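Local coordinates for protein P-granule scaffold (Caenorhabditis japonica, PDB 5W4A) that probably serves as a scaffold of germ-line P granules and probably binds RNA, its N-terminal domain pairing with a second copy of itself, at residues C[136-147]-C[159-168]. Numbering follows the deposited sequence.
Sequences EAAKILAILIKT and ELSELCGLDL
Ile143 sits at the heart of an apolar seam between helix 136-148 and the chain that runs out of helix 153-160, and it uses three different carbons to do so. Its CG2 lies 3.8 Å from CD2 of Leu163, CG1 touches CB of Glu162, the two side chains crossing at about a right angle, and CD1 packs against the backbone carbonyl of Glu162 and, 3.9 Å away, CD1 of Leu166. The two branches of Leu166 divide the work: CD1 also meets CG1 of Ile140 at 3.8 Å, whereas CD2 lies 4.0 Å from CD of Lys139, whose aliphatic part is used here while its ammonium goes to the carbonyls of Gln133 and Lys131. Leu168 adds a looser touch on Ile140.

The arrangement illustrates an antiparallel helical hairpin in a mainly helical domain. The returning arm includes a 3-10 turn, 162-165, and the N-H groups of Leu166 and Leu168 approach Leu163 O from opposite faces of its carbonyl plane, just before helix 169-179 begins at the N-cap Leu168. Leu160 and Leu163 also touch that helix, whereas the carboxylate of Glu162 forms a salt bridge with Lys131 of the second subunit.

Polar contacts gather where Lys146 and Thr147 face Glu159 and Leu160. The butyl chain of Lys146 runs past the carboxylate of Glu159, with CD 3.5 Å from OE1; a bend at chi4 (-59°) turns NZ off the line of that chain, and a water accepts from NZ and donates to OE2, bridging the opposite charges without direct contact. Thr147 OG1 donates back to Ile143 O over 2.9 Å, 36° out of the carbonyl plane, and OG1 of Thr147 also rests 3.4 Å from CD2 of Leu160.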
loop_
_atom_site.group_PDB
_atom_site.type_symbol
_atom_site.label_atom_id
_atom_site.label_comp_id
_atom_site.label_asym_id
_atom_site.label_seq_id
_atom_site.Cartn_x
_atom_site.Cartn_y
_atom_site.Cartn_z
ATOM N N GLU C 136 11.072 -4.639 -0.380
ATOM C CA GLU C 136 10.005 -5.641 -0.427
ATOM C C GLU C 136 9.936 -6.408 0.884
ATOM O O GLU C 136 8.834 -6.719 1.362
ATOM C CB GLU C 136 10.230 -6.601 -1.602
ATOM C CG GLU C 136 9.941 -5.927 -2.929
ATOM C CD GLU C 136 10.101 -6.810 -4.150
ATOM O OE1 GLU C 136 10.857 -7.799 -4.119
ATOM O OE2 GLU C 136 9.446 -6.464 -5.173
ATOM N N ALA C 137 11.096 -6.761 1.458
ATOM C CA ALA C 137 11.121 -7.560 2.677
ATOM C C ALA C 137 10.382 -6.852 3.810
ATOM O O ALA C 137 9.612 -7.478 4.546
ATOM C CB ALA C 137 12.556 -7.871 3.112
ATOM N N ALA C 138 10.554 -5.540 3.935
ATOM C CA ALA C 138 9.885 -4.813 5.018
ATOM C C ALA C 138 8.397 -4.688 4.756
ATOM O O ALA C 138 7.588 -4.768 5.684
ATOM C CB ALA C 138 10.481 -3.420 5.179
ATOM N N LYS C 139 8.028 -4.464 3.497
ATOM C CA LYS C 139 6.626 -4.331 3.142
ATOM C C LYS C 139 5.879 -5.650 3.322
ATOM O O LYS C 139 4.727 -5.652 3.757
ATOM C CB LYS C 139 6.512 -3.797 1.714
ATOM C CG LYS C 139 6.995 -2.356 1.578
ATOM C CD LYS C 139 7.163 -1.961 0.114
ATOM C CE LYS C 139 7.857 -0.598 -0.019
ATOM N NZ LYS C 139 7.182 0.472 0.744
ATOM N N ILE C 140 6.523 -6.781 3.037
ATOM C CA ILE C 140 5.882 -8.075 3.298
ATOM C C ILE C 140 5.633 -8.256 4.794
ATOM O O ILE C 140 4.557 -8.701 5.209
ATOM C CB ILE C 140 6.725 -9.218 2.719
ATOM C CG1 ILE C 140 6.756 -9.149 1.190
ATOM C CG2 ILE C 140 6.202 -10.598 3.216
ATOM C CD1 ILE C 140 7.851 -9.982 0.589
ATOM N N LEU C 141 6.630 -7.933 5.619
ATOM C CA LEU C 141 6.470 -7.999 7.072
ATOM C C LEU C 141 5.287 -7.150 7.548
ATOM O O LEU C 141 4.472 -7.605 8.366
ATOM C CB LEU C 141 7.769 -7.542 7.745
ATOM C CG LEU C 141 7.717 -7.349 9.258
ATOM C CD1 LEU C 141 7.309 -8.623 9.982
ATOM C CD2 LEU C 141 9.069 -6.895 9.702
ATOM N N ALA C 142 5.180 -5.923 7.040
ATOM C CA ALA C 142 4.076 -5.044 7.424
ATOM C C ALA C 142 2.731 -5.662 7.076
ATOM O O ALA C 142 1.809 -5.646 7.896
ATOM C CB ALA C 142 4.247 -3.688 6.744
ATOM N N ILE C 143 2.597 -6.214 5.867
ATOM C CA ILE C 143 1.330 -6.822 5.461
ATOM C C ILE C 143 1.025 -8.038 6.332
ATOM O O ILE C 143 -0.128 -8.258 6.735
ATOM C CB ILE C 143 1.356 -7.171 3.963
ATOM C CG1 ILE C 143 1.348 -5.895 3.148
ATOM C CG2 ILE C 143 0.142 -8.066 3.574
ATOM C CD1 ILE C 143 1.792 -6.129 1.699
ATOM N N LEU C 144 2.037 -8.861 6.623
ATOM C CA LEU C 144 1.841 -10.014 7.502
ATOM C C LEU C 144 1.318 -9.591 8.875
ATOM O O LEU C 144 0.331 -10.163 9.379
ATOM C CB LEU C 144 3.152 -10.788 7.637
ATOM C CG LEU C 144 3.111 -12.000 8.542
ATOM C CD1 LEU C 144 2.097 -13.054 8.096
ATOM C CD2 LEU C 144 4.522 -12.597 8.627
ATOM N N ILE C 145 1.956 -8.583 9.478
ATOM C CA ILE C 145 1.523 -8.078 10.784
ATOM C C ILE C 145 0.080 -7.573 10.716
ATOM O O ILE C 145 -0.751 -7.877 11.595
ATOM C CB ILE C 145 2.495 -6.992 11.290
ATOM C CG1 ILE C 145 3.794 -7.633 11.765
ATOM C CG2 ILE C 145 1.883 -6.222 12.469
ATOM C CD1 ILE C 145 4.916 -6.665 11.975
ATOM N N LYS C 146 -0.254 -6.801 9.679
ATOM C CA LYS C 146 -1.596 -6.244 9.584
ATOM C C LYS C 146 -2.626 -7.346 9.404
ATOM O O LYS C 146 -3.736 -7.251 9.939
ATOM C CB LYS C 146 -1.643 -5.229 8.440
ATOM C CG LYS C 146 -0.828 -3.981 8.753
ATOM C CD LYS C 146 -0.673 -3.057 7.578
ATOM C CE LYS C 146 0.249 -1.826 7.887
ATOM N NZ LYS C 146 -0.301 -1.028 9.036
ATOM N N THR C 147 -2.261 -8.411 8.685
ATOM C CA THR C 147 -3.136 -9.566 8.512
ATOM C C THR C 147 -3.359 -10.306 9.835
ATOM O O THR C 147 -4.506 -10.606 10.206
ATOM C CB THR C 147 -2.510 -10.481 7.453
ATOM O OG1 THR C 147 -2.506 -9.804 6.195
ATOM C CG2 THR C 147 -3.334 -11.771 7.300
ATOM N N GLU C 159 -6.474 -6.151 4.318
ATOM C CA GLU C 159 -5.031 -6.074 4.557
ATOM C C GLU C 159 -4.257 -7.006 3.612
ATOM O O GLU C 159 -3.227 -6.611 3.053
ATOM C CB GLU C 159 -4.703 -6.381 6.022
ATOM C CG GLU C 159 -5.308 -5.364 7.001
ATOM C CD GLU C 159 -4.797 -3.917 6.827
ATOM O OE1 GLU C 159 -3.825 -3.656 6.100
ATOM O OE2 GLU C 159 -5.399 -3.019 7.470
ATOM N N LEU C 160 -4.750 -8.225 3.393
ATOM C CA LEU C 160 -4.100 -9.123 2.431
ATOM C C LEU C 160 -4.111 -8.547 1.017
ATOM O O LEU C 160 -3.225 -8.842 0.199
ATOM C CB LEU C 160 -4.798 -10.477 2.446
ATOM C CG LEU C 160 -4.508 -11.363 3.640
ATOM C CD1 LEU C 160 -5.504 -12.503 3.762
ATOM C CD2 LEU C 160 -3.078 -11.902 3.550
ATOM N N SER C 161 -5.132 -7.762 0.680
ATOM C CA SER C 161 -5.206 -7.146 -0.638
ATOM C C SER C 161 -3.989 -6.271 -0.912
ATOM O O SER C 161 -3.632 -6.071 -2.076
ATOM C CB SER C 161 -6.479 -6.303 -0.769
ATOM O OG SER C 161 -7.652 -7.119 -0.895
ATOM N N GLU C 162 -3.328 -5.773 0.143
ATOM C CA GLU C 162 -2.130 -4.959 -0.054
ATOM C C GLU C 162 -1.019 -5.757 -0.729
ATOM O O GLU C 162 -0.104 -5.157 -1.312
ATOM C CB GLU C 162 -1.629 -4.399 1.294
ATOM C CG GLU C 162 -2.564 -3.367 1.922
ATOM C CD GLU C 162 -2.650 -2.093 1.122
ATOM O OE1 GLU C 162 -1.596 -1.603 0.630
ATOM O OE2 GLU C 162 -3.791 -1.630 0.914
ATOM N N LEU C 163 -1.099 -7.100 -0.711
ATOM C CA LEU C 163 -0.115 -7.903 -1.454
ATOM C C LEU C 163 -0.108 -7.556 -2.938
ATOM O O LEU C 163 0.930 -7.669 -3.597
ATOM C CB LEU C 163 -0.402 -9.400 -1.256
ATOM C CG LEU C 163 -0.115 -9.879 0.146
ATOM C CD1 LEU C 163 -0.743 -11.267 0.359
ATOM C CD2 LEU C 163 1.406 -9.921 0.455
ATOM N N CYS C 164 -1.258 -7.141 -3.490
ATOM C CA CYS C 164 -1.343 -6.783 -4.895
ATOM C C CYS C 164 -0.463 -5.584 -5.219
ATOM O O CYS C 164 -0.026 -5.458 -6.356
ATOM C CB CYS C 164 -2.788 -6.508 -5.284
ATOM S SG CYS C 164 -3.873 -7.955 -5.014
ATOM N N GLY C 165 -0.131 -4.752 -4.219
ATOM C CA GLY C 165 0.772 -3.636 -4.434
ATOM C C GLY C 165 2.214 -4.036 -4.621
ATOM O O GLY C 165 3.021 -3.194 -5.035
ATOM N N LEU C 166 2.566 -5.276 -4.255
ATOM C CA LEU C 166 3.861 -5.892 -4.542
ATOM C C LEU C 166 3.785 -6.886 -5.702
ATOM O O LEU C 166 4.706 -7.692 -5.902
ATOM C CB LEU C 166 4.382 -6.585 -3.282
ATOM C CG LEU C 166 4.547 -5.717 -2.035
ATOM C CD1 LEU C 166 4.816 -6.559 -0.796
ATOM C CD2 LEU C 166 5.692 -4.757 -2.287
ATOM N N ASP C 167 2.710 -6.824 -6.488
ATOM C CA ASP C 167 2.434 -7.777 -7.550
ATOM C C ASP C 167 2.450 -9.206 -7.015
ATOM O O ASP C 167 2.851 -10.149 -7.705
ATOM C CB ASP C 167 3.397 -7.590 -8.725
ATOM C CG ASP C 167 3.113 -6.312 -9.519
ATOM O OD1 ASP C 167 2.092 -5.634 -9.264
ATOM O OD2 ASP C 167 3.926 -5.987 -10.419
ATOM N N LEU C 168 1.943 -9.371 -5.786
ATOM C CA LEU C 168 1.708 -10.672 -5.162
ATOM C C LEU C 168 0.225 -11.041 -5.212
ATOM O O LEU C 168 -0.310 -11.693 -4.305
ATOM C CB LEU C 168 2.256 -10.670 -3.729
ATOM C CG LEU C 168 3.783 -10.583 -3.636
ATOM C CD1 LEU C 168 4.222 -10.427 -2.202
ATOM C CD2 LEU C 168 4.450 -11.800 -4.305
HETATM O O HOH W 1 -3.277 -1.178 8.851
#